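Local coordinates for protein beta-fructofuranosidase (Bifidobacterium adolescentis, PDB 6NOB) that probably hydrolyses terminal beta-fructofuranoside bonds, as in sucrose, in the manner of a family 32 glycoside hydrolase, at residues V583-D588 against V592-N597; M472-E477 against S491-E496; L552-G557 against D579-E584. All blocks are in the same frame, centred on the assembly; numbering follows the deposited sequence.

Contact 1. Residues V583-D588 against V592-N597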
loop_
_atom_site.group_PDB
_atom_site.type_symbol
_atom_site.label_atom_id
_atom_site.label_comp_id
_atom_site.label_asym_id
_atom_site.label_seq_id
_atom_site.Cartn_x
_atom_site.Cartn_y
_atom_site.Cartn_z
ATOM N N VAL A 583 10.890 18.542 -13.938
ATOM C CA VAL A 583 10.750 17.092 -13.889
ATOM C C VAL A 583 11.644 16.576 -12.771
ATOM O O VAL A 583 12.867 16.762 -12.809
ATOM C CB VAL A 583 11.116 16.433 -15.227
ATOM C CG1 VAL A 583 11.060 14.920 -15.094
ATOM C CG2 VAL A 583 10.184 16.912 -16.329
ATOM N N GLU A 584 11.036 15.939 -11.773
ATOM C CA GLU A 584 11.758 15.339 -10.661
ATOM C C GLU A 584 11.550 13.832 -10.706
ATOM O O GLU A 584 10.408 13.362 -10.720
ATOM C CB GLU A 584 11.286 15.919 -9.324
ATOM C CG GLU A 584 12.253 15.685 -8.184
ATOM C CD GLU A 584 11.881 16.434 -6.917
ATOM O OE1 GLU A 584 10.740 16.278 -6.434
ATOM O OE2 GLU A 584 12.736 17.182 -6.400
ATOM N N VAL A 585 12.650 13.079 -10.735
ATOM C CA VAL A 585 12.612 11.640 -10.973
ATOM C C VAL A 585 13.305 10.913 -9.830
ATOM O O VAL A 585 14.444 11.242 -9.478
ATOM C CB VAL A 585 13.278 11.267 -12.312
ATOM C CG1 VAL A 585 13.188 9.768 -12.549
ATOM C CG2 VAL A 585 12.641 12.036 -13.457
ATOM N N PHE A 586 12.618 9.926 -9.257
ATOM C CA PHE A 586 13.212 8.945 -8.354
ATOM C C PHE A 586 13.134 7.588 -9.045
ATOM O O PHE A 586 12.036 7.058 -9.247
ATOM C CB PHE A 586 12.485 8.884 -7.010
ATOM C CG PHE A 586 12.589 10.135 -6.179
ATOM C CD1 PHE A 586 11.774 11.226 -6.433
ATOM C CD2 PHE A 586 13.470 10.200 -5.113
ATOM C CE1 PHE A 586 11.855 12.369 -5.657
ATOM C CE2 PHE A 586 13.558 11.341 -4.333
ATOM C CZ PHE A 586 12.747 12.427 -4.606
ATOM N N PHE A 587 14.284 7.023 -9.408
ATOM C CA PHE A 587 14.338 5.658 -9.918
ATOM C C PHE A 587 15.156 4.805 -8.962
ATOM O O PHE A 587 16.331 5.096 -8.715
ATOM C CB PHE A 587 14.932 5.583 -11.324
ATOM C CG PHE A 587 14.904 4.197 -11.894
ATOM C CD1 PHE A 587 13.721 3.660 -12.373
ATOM C CD2 PHE A 587 16.048 3.414 -11.913
ATOM C CE1 PHE A 587 13.680 2.376 -12.883
ATOM C CE2 PHE A 587 16.014 2.128 -12.422
ATOM C CZ PHE A 587 14.827 1.608 -12.906
ATOM N N ASP A 588 14.540 3.738 -8.449
ATOM C CA ASP A 588 15.118 2.915 -7.391
ATOM C C ASP A 588 15.163 1.458 -7.866
ATOM O O ASP A 588 14.366 0.623 -7.434
ATOM C CB ASP A 588 14.320 3.072 -6.094
ATOM C CG ASP A 588 14.930 2.314 -4.931
ATOM O OD1 ASP A 588 16.131 1.975 -4.995
ATOM O OD2 ASP A 588 14.201 2.064 -3.948
ATOM N N VAL A 592 9.952 3.475 -10.622
ATOM C CA VAL A 592 10.135 4.890 -10.913
ATOM C C VAL A 592 8.994 5.665 -10.272
ATOM O O VAL A 592 7.868 5.171 -10.163
ATOM C CB VAL A 592 10.206 5.164 -12.436
ATOM C CG1 VAL A 592 8.830 5.051 -13.076
ATOM C CG2 VAL A 592 10.816 6.532 -12.713
ATOM N N GLU A 593 9.305 6.874 -9.808
ATOM C CA GLU A 593 8.300 7.813 -9.320
ATOM C C GLU A 593 8.686 9.197 -9.819
ATOM O O GLU A 593 9.794 9.668 -9.545
ATOM C CB GLU A 593 8.194 7.789 -7.790
ATOM C CG GLU A 593 7.891 6.412 -7.213
ATOM C CD GLU A 593 7.516 6.454 -5.748
ATOM O OE1 GLU A 593 6.455 7.024 -5.424
ATOM O OE2 GLU A 593 8.280 5.911 -4.920
ATOM N N VAL A 594 7.781 9.836 -10.555
ATOM C CA VAL A 594 8.061 11.088 -11.248
ATOM C C VAL A 594 7.106 12.156 -10.735
ATOM O O VAL A 594 5.900 11.911 -10.609
ATOM C CB VAL A 594 7.928 10.923 -12.773
ATOM C CG1 VAL A 594 8.156 12.250 -13.476
ATOM C CG2 VAL A 594 8.899 9.864 -13.279
ATOM N N PHE A 595 7.643 13.341 -10.452
ATOM C CA PHE A 595 6.859 14.477 -9.989
ATOM C C PHE A 595 7.117 15.664 -10.905
ATOM O O PHE A 595 8.273 16.032 -11.140
ATOM C CB PHE A 595 7.200 14.809 -8.532
ATOM C CG PHE A 595 6.963 13.661 -7.597
ATOM C CD1 PHE A 595 7.959 12.728 -7.356
ATOM C CD2 PHE A 595 5.728 13.489 -6.991
ATOM C CE1 PHE A 595 7.735 11.657 -6.514
ATOM C CE2 PHE A 595 5.498 12.422 -6.146
ATOM C CZ PHE A 595 6.503 11.504 -5.906
ATOM N N LEU A 596 6.045 16.250 -11.429
ATOM C CA LEU A 596 6.133 17.331 -12.398
ATOM C C LEU A 596 5.638 18.633 -11.786
ATOM O O LEU A 596 4.666 18.642 -11.022
ATOM C CB LEU A 596 5.319 17.005 -13.653
ATOM C CG LEU A 596 5.628 15.661 -14.316
ATOM C CD1 LEU A 596 4.852 15.515 -15.613
ATOM C CD2 LEU A 596 7.118 15.527 -14.570
ATOM N N ASN A 597 6.316 19.729 -12.129
ATOM C CA ASN A 597 5.940 21.070 -11.680
ATOM C C ASN A 597 5.790 21.130 -10.160
ATOM O O ASN A 597 4.867 21.749 -9.628
ATOM C CB ASN A 597 4.659 21.536 -12.373
ATOM C CG ASN A 597 4.902 21.987 -13.800
ATOM O OD1 ASN A 597 6.021 21.905 -14.307
ATOM N ND2 ASN A 597 3.852 22.469 -14.456
#
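E584 and F595 face each other as a hydrogen-bonded antiparallel pair: E584 N donates to F595 O and F595 N to E584 O, each 2.8 Å apart. Two residues on, F586 and E593 repeat the pair of hydrogen bonds, F586 N to E593 O at 2.9 Å and E593 N to F586 O at 2.8 Å. V594 CA, between the two pairs, and V592 CA, beyond the second, come to E584 O and F586 O respectively as CA-H...O contacts. V583, V585, F587, V592, V594 and L596 share one face. There L596 CD2 lies alongside V583 CG2 at 3.8 Å, and V592 CB meets the ring edge of F587 at CD1, 3.8 Å away. V592 CG2, anti to the backbone N with CG1 at 74°, reaches V585 CG1 at 4.0 Å. The other face carries E584, F586, E593 and F595; here F595 CE1 comes to F586 CD1, 4.1 Å away. Both buried carboxylates are paired further out: E584 with the hydroxyls of Y494 and Y521, E593 with R476, H121 and the backbone N of L474. This is a beta hairpin inside one sheet of the C-terminal beta-sandwich that family 32 enzymes carry beside their propeller. Strand 519-526 flanks 582-588, strand 601-606 flanks 591-596, and the apolar face packs on strands 532-540 and 547-555 of the second sheet.

Contact 2. Residues M472-E477 against S491-E496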
loop_
_atom_site.group_PDB
_atom_site.type_symbol
_atom_site.label_atom_id
_atom_site.label_comp_id
_atom_site.label_asym_id
_atom_site.label_seq_id
_atom_site.Cartn_x
_atom_site.Cartn_y
_atom_site.Cartn_z
ATOM N N MET A 472 5.922 -0.476 -0.971
ATOM C CA MET A 472 5.200 0.765 -0.753
ATOM C C MET A 472 5.866 1.895 -1.522
ATOM O O MET A 472 7.068 1.865 -1.799
ATOM C CB MET A 472 5.134 1.115 0.735
ATOM C CG MET A 472 4.528 0.020 1.592
ATOM S SD MET A 472 2.787 -0.258 1.216
ATOM C CE MET A 472 2.370 -1.418 2.506
ATOM N N SER A 473 5.059 2.889 -1.879
ATOM C CA SER A 473 5.570 4.110 -2.467
ATOM C C SER A 473 6.457 4.850 -1.465
ATOM O O SER A 473 6.510 4.525 -0.275
ATOM C CB SER A 473 4.406 4.990 -2.919
ATOM O OG SER A 473 3.753 5.572 -1.800
ATOM N N LEU A 474 7.186 5.841 -1.965
ATOM C CA LEU A 474 7.817 6.738 -1.011
ATOM C C LEU A 474 6.765 7.700 -0.460
ATOM O O LEU A 474 5.888 8.147 -1.204
ATOM C CB LEU A 474 8.961 7.511 -1.668
ATOM C CG LEU A 474 10.198 6.685 -2.040
ATOM C CD1 LEU A 474 11.163 7.488 -2.903
ATOM C CD2 LEU A 474 10.902 6.167 -0.790
ATOM N N PRO A 475 6.807 8.008 0.837
ATOM C CA PRO A 475 5.725 8.802 1.443
ATOM C C PRO A 475 5.610 10.181 0.810
ATOM O O PRO A 475 6.601 10.901 0.656
ATOM C CB PRO A 475 6.125 8.884 2.921
ATOM C CG PRO A 475 7.586 8.557 2.956
ATOM C CD PRO A 475 7.825 7.607 1.822
ATOM N N ARG A 476 4.384 10.544 0.437
ATOM C CA ARG A 476 4.106 11.805 -0.234
ATOM C C ARG A 476 3.314 12.735 0.677
ATOM O O ARG A 476 2.401 12.301 1.388
ATOM C CB ARG A 476 3.335 11.570 -1.535
ATOM C CG ARG A 476 4.105 10.758 -2.558
ATOM C CD ARG A 476 3.240 10.377 -3.747
ATOM N NE ARG A 476 3.891 9.367 -4.577
ATOM C CZ ARG A 476 3.371 8.862 -5.691
ATOM N NH1 ARG A 476 2.186 9.277 -6.117
ATOM N NH2 ARG A 476 4.035 7.944 -6.380
ATOM N N GLU A 477 3.675 14.015 0.655
ATOM C CA GLU A 477 2.923 15.043 1.356
ATOM C C GLU A 477 1.868 15.617 0.420
ATOM O O GLU A 477 2.121 15.812 -0.772
ATOM C CB GLU A 477 3.853 16.155 1.853
ATOM C CG GLU A 477 3.156 17.239 2.670
ATOM C CD GLU A 477 4.095 18.361 3.082
ATOM O OE1 GLU A 477 5.328 18.162 3.016
ATOM O OE2 GLU A 477 3.598 19.440 3.470
ATOM N N SER A 491 9.767 15.825 3.179
ATOM C CA SER A 491 11.114 16.373 3.299
ATOM C C SER A 491 12.121 15.313 3.725
ATOM O O SER A 491 13.280 15.357 3.298
ATOM C CB SER A 491 11.112 17.552 4.277
ATOM O OG SER A 491 10.973 17.117 5.619
ATOM N N GLU A 492 11.696 14.344 4.539
ATOM C CA GLU A 492 12.621 13.316 5.008
ATOM C C GLU A 492 13.145 12.456 3.864
ATOM O O GLU A 492 14.290 11.990 3.916
ATOM C CB GLU A 492 11.942 12.441 6.058
ATOM C CG GLU A 492 11.585 13.168 7.341
ATOM C CD GLU A 492 10.190 13.752 7.311
ATOM O OE1 GLU A 492 9.636 13.931 6.206
ATOM O OE2 GLU A 492 9.641 14.024 8.398
ATOM N N VAL A 493 12.330 12.229 2.830
ATOM C CA VAL A 493 12.790 11.456 1.678
ATOM C C VAL A 493 13.978 12.147 1.020
ATOM O O VAL A 493 15.005 11.519 0.731
ATOM C CB VAL A 493 11.636 11.235 0.683
ATOM C CG1 VAL A 493 12.175 10.916 -0.705
ATOM C CG2 VAL A 493 10.723 10.123 1.174
ATOM N N TYR A 494 13.863 13.458 0.787
ATOM C CA TYR A 494 14.978 14.212 0.223
ATOM C C TYR A 494 16.187 14.195 1.152
ATOM O O TYR A 494 17.326 14.035 0.698
ATOM C CB TYR A 494 14.552 15.653 -0.057
ATOM C CG TYR A 494 13.465 15.806 -1.099
ATOM C CD1 TYR A 494 13.733 15.602 -2.448
ATOM C CD2 TYR A 494 12.177 16.180 -0.735
ATOM C CE1 TYR A 494 12.745 15.757 -3.405
ATOM C CE2 TYR A 494 11.182 16.335 -1.685
ATOM C CZ TYR A 494 11.472 16.123 -3.018
ATOM O OH TYR A 494 10.485 16.276 -3.966
ATOM N N ARG A 495 15.957 14.353 2.458
ATOM C CA ARG A 495 17.063 14.438 3.406
ATOM C C ARG A 495 17.822 13.120 3.505
ATOM O O ARG A 495 19.056 13.113 3.554
ATOM C CB ARG A 495 16.540 14.858 4.781
ATOM C CG ARG A 495 17.627 15.085 5.833
ATOM C CD ARG A 495 17.021 15.266 7.222
ATOM N NE ARG A 495 16.496 14.009 7.753
ATOM C CZ ARG A 495 15.443 13.915 8.561
ATOM N NH1 ARG A 495 14.790 15.008 8.933
ATOM N NH2 ARG A 495 15.041 12.727 8.995
ATOM N N GLU A 496 17.108 11.995 3.528
ATOM C CA GLU A 496 17.746 10.711 3.794
ATOM C C GLU A 496 18.238 9.998 2.538
ATOM O O GLU A 496 19.245 9.283 2.605
ATOM C CB GLU A 496 16.782 9.790 4.551
ATOM C CG GLU A 496 16.311 10.336 5.897
ATOM C CD GLU A 496 17.444 10.532 6.889
ATOM O OE1 GLU A 496 18.404 9.731 6.872
ATOM O OE2 GLU A 496 17.376 11.490 7.688
HETATM O O HOH W 1 7.397 17.396 4.139
#
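V493 meets L474 and P475 where the short helix 491-497 packs against the break in strand 468-481, which belongs to the propeller domain typical of family 32 enzymes; the helix leads from that domain into the C-terminal beta-sandwich. The direct contact is wholly apolar and small. V493 divides its two methyls between neighbouring residues: CG2 touches the pyrrolidine ring of P475 at both CG and CD, 3.9 Å from CD, while CG1 reaches L474 CD1 at 4.2 Å. The split follows from a first torsion of 159°, which sets CG1 anti to the backbone N and CG2 beside it. P475 is also covered by I449 and F451 of strand 448-454, and L474 rests on H121. Charged and polar groups lie around this apolar centre. R476, whose CB points away from the helix, forms a salt bridge with D430, and E492 forms one with R447. A water joins the two segments at the start of the helix, donating to E477 OE1 at 2.5 Å and accepting from S491 N at 3.0 Å; E477 OE2 takes a hydrogen bond from H479. Within the helix, R495 grips its neighbour E496 side-on, using two nitrogens on one oxygen. R495 NE lies 2.7 Å from E496 OE2 and R495 NH2 2.9 Å from it, both on the anti side of the carboxylate but from opposite faces of its plane.

Contact 3. Residues L552-G557 against D579-E584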
loop_
_atom_site.group_PDB
_atom_site.type_symbol
_atom_site.label_atom_id
_atom_site.label_comp_id
_atom_site.label_asym_id
_atom_site.label_seq_id
_atom_site.Cartn_x
_atom_site.Cartn_y
_atom_site.Cartn_z
ATOM N N LEU A 552 10.401 9.201 -20.118
ATOM C CA LEU A 552 9.485 10.329 -20.045
ATOM C C LEU A 552 9.644 11.116 -21.337
ATOM O O LEU A 552 10.752 11.553 -21.667
ATOM C CB LEU A 552 9.760 11.219 -18.836
ATOM C CG LEU A 552 8.673 12.274 -18.621
ATOM C CD1 LEU A 552 7.412 11.652 -18.024
ATOM C CD2 LEU A 552 9.173 13.427 -17.767
ATOM N N GLN A 553 8.552 11.281 -22.075
ATOM C CA GLN A 553 8.621 11.874 -23.402
ATOM C C GLN A 553 7.500 12.883 -23.572
ATOM O O GLN A 553 6.351 12.607 -23.215
ATOM C CB GLN A 553 8.533 10.795 -24.486
ATOM C CG GLN A 553 8.504 11.332 -25.898
ATOM C CD GLN A 553 8.757 10.251 -26.926
ATOM O OE1 GLN A 553 9.420 10.482 -27.935
ATOM N NE2 GLN A 553 8.230 9.056 -26.672
ATOM N N ARG A 554 7.838 14.051 -24.109
ATOM C CA ARG A 554 6.860 15.079 -24.430
ATOM C C ARG A 554 6.792 15.246 -25.939
ATOM O O ARG A 554 7.827 15.366 -26.602
ATOM C CB ARG A 554 7.207 16.414 -23.769
ATOM C CG ARG A 554 6.191 17.506 -24.065
ATOM C CD ARG A 554 6.377 18.706 -23.158
ATOM N NE ARG A 554 7.676 19.336 -23.353
ATOM C CZ ARG A 554 8.174 20.279 -22.561
ATOM N NH1 ARG A 554 7.478 20.701 -21.513
ATOM N NH2 ARG A 554 9.368 20.795 -22.815
ATOM N N THR A 555 5.574 15.250 -26.474
ATOM C CA THR A 555 5.357 15.374 -27.909
ATOM C C THR A 555 4.124 16.232 -28.136
ATOM O O THR A 555 3.027 15.861 -27.707
ATOM C CB THR A 555 5.189 13.999 -28.562
ATOM O OG1 THR A 555 6.356 13.208 -28.310
ATOM C CG2 THR A 555 4.999 14.148 -30.062
ATOM N N ASP A 556 4.311 17.371 -28.801
ATOM C CA ASP A 556 3.228 18.306 -29.102
ATOM C C ASP A 556 2.460 18.686 -27.837
ATOM O O ASP A 556 1.229 18.651 -27.785
ATOM C CB ASP A 556 2.290 17.734 -30.168
ATOM C CG ASP A 556 3.028 17.292 -31.417
ATOM O OD1 ASP A 556 4.064 17.909 -31.748
ATOM O OD2 ASP A 556 2.572 16.328 -32.070
ATOM N N GLY A 557 3.213 19.045 -26.796
ATOM C CA GLY A 557 2.636 19.535 -25.564
ATOM C C GLY A 557 2.155 18.479 -24.594
ATOM O O GLY A 557 1.805 18.824 -23.457
ATOM N N ASP A 579 2.345 22.394 -19.970
ATOM C CA ASP A 579 3.419 23.305 -19.579
ATOM C C ASP A 579 4.263 22.727 -18.439
ATOM O O ASP A 579 4.427 23.329 -17.376
ATOM C CB ASP A 579 2.850 24.677 -19.206
ATOM C CG ASP A 579 2.154 25.353 -20.372
ATOM O OD1 ASP A 579 2.811 25.562 -21.415
ATOM O OD2 ASP A 579 0.952 25.671 -20.244
ATOM N N VAL A 580 4.805 21.533 -18.684
ATOM C CA VAL A 580 5.747 20.936 -17.747
ATOM C C VAL A 580 7.082 21.661 -17.855
ATOM O O VAL A 580 7.637 21.811 -18.951
ATOM C CB VAL A 580 5.908 19.433 -18.023
ATOM C CG1 VAL A 580 6.959 18.835 -17.103
ATOM C CG2 VAL A 580 4.575 18.712 -17.860
ATOM N N ARG A 581 7.600 22.122 -16.719
ATOM C CA ARG A 581 8.869 22.841 -16.717
ATOM C C ARG A 581 9.863 22.209 -15.751
ATOM O O ARG A 581 11.078 22.304 -15.957
ATOM C CB ARG A 581 8.652 24.313 -16.367
ATOM C CG ARG A 581 7.825 25.075 -17.386
ATOM C CD ARG A 581 8.516 25.124 -18.740
ATOM N NE ARG A 581 7.709 25.839 -19.723
ATOM C CZ ARG A 581 6.784 25.270 -20.489
ATOM N NH1 ARG A 581 6.093 26.000 -21.354
ATOM N NH2 ARG A 581 6.547 23.968 -20.394
ATOM N N GLN A 582 9.367 21.572 -14.695
ATOM C CA GLN A 582 10.212 20.859 -13.746
ATOM C C GLN A 582 9.868 19.378 -13.779
ATOM O O GLN A 582 8.696 19.005 -13.663
ATOM C CB GLN A 582 10.050 21.400 -12.324
ATOM C CG GLN A 582 11.001 20.751 -11.330
ATOM C CD GLN A 582 10.906 21.342 -9.938
ATOM O OE1 GLN A 582 9.944 22.037 -9.605
ATOM N NE2 GLN A 582 11.909 21.067 -9.113
ATOM N N VAL A 583 10.890 18.542 -13.938
ATOM C CA VAL A 583 10.750 17.092 -13.889
ATOM C C VAL A 583 11.644 16.576 -12.771
ATOM O O VAL A 583 12.867 16.762 -12.809
ATOM C CB VAL A 583 11.116 16.433 -15.227
ATOM C CG1 VAL A 583 11.060 14.920 -15.094
ATOM C CG2 VAL A 583 10.184 16.912 -16.329
ATOM N N GLU A 584 11.036 15.939 -11.773
ATOM C CA GLU A 584 11.758 15.339 -10.661
ATOM C C GLU A 584 11.550 13.832 -10.706
ATOM O O GLU A 584 10.408 13.362 -10.720
ATOM C CB GLU A 584 11.286 15.919 -9.324
ATOM C CG GLU A 584 12.253 15.685 -8.184
ATOM C CD GLU A 584 11.881 16.434 -6.917
ATOM O OE1 GLU A 584 10.740 16.278 -6.434
ATOM O OE2 GLU A 584 12.736 17.182 -6.400
HETATM O O HOH W 2 4.596 20.471 -21.113
HETATM O O HOH W 3 1.815 21.759 -22.930
#
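V580 O is gripped by two arginines. R554 NH1 donates to it at 2.8 Å, lying in the carbonyl plane on a lone pair, although the N-H...O angle is only 133°. R581 NH2 also stands 2.8 Å from V580 O but comes from above that plane, 66° out of it, with a straighter N-H...O angle of 155°. The guanidinium planes are nearly perpendicular, and R554 NH1 and R581 NH2 approach to 3.6 Å. D529 lies by this pair of like charges, in a salt bridge with R581 and a long, weak ion pair with R554. D579 adds a further, weak salt bridge to R581. A water accepts from both R554 NH1 and V580 N, so R554 holds the peptide groups on both sides of V580; a second water links G557 O to D579 N. The R554 chain leaves the strand extended and bends at chi3, which turns its guanidinium edge to V580, while NE donates to A530 O. An alanine here would lose both the direct and the water-borne hold on V580, and would probably leave A530 O without this donor and the 579-581 loop freer to move. Deeper between the sheets the contact is apolar: L552 and V583 reach toward each other tip to tip, L552 CD2 lying 3.6 Å from V583 CG1. Strands 547-555 and 582-588 belong to opposing sheets of the C-terminal beta-sandwich, joined by methyl packing inside and by R554 toward the end. This chemistry is consistent with R554, a buried arginine supported by backbone carbonyls and a nearby carboxylate, tying the loop that enters strand 582-588 to the facing sheet.

The touching residues of contact 1 are all buried, while contacts 2 and 3 reach the surface, at the helix residues S491 and R495 and at D579. Contacts 1 and 3 share V583 and E584 on strand 582-588: contact 1 pairs it within its sheet through backbone bonds, whereas contact 3 joins it to the facing sheet by methyls, and its entering loop by an arginine bound to a carbonyl. N597, at the end of contact 1, bonds through OD1 to R581 N of contact 3. Contact 2 lies at the junction with the propeller and is held by a few aliphatic carbons; its segments meet the hairpin through polar side chains, and also by packing of Y494 on F586.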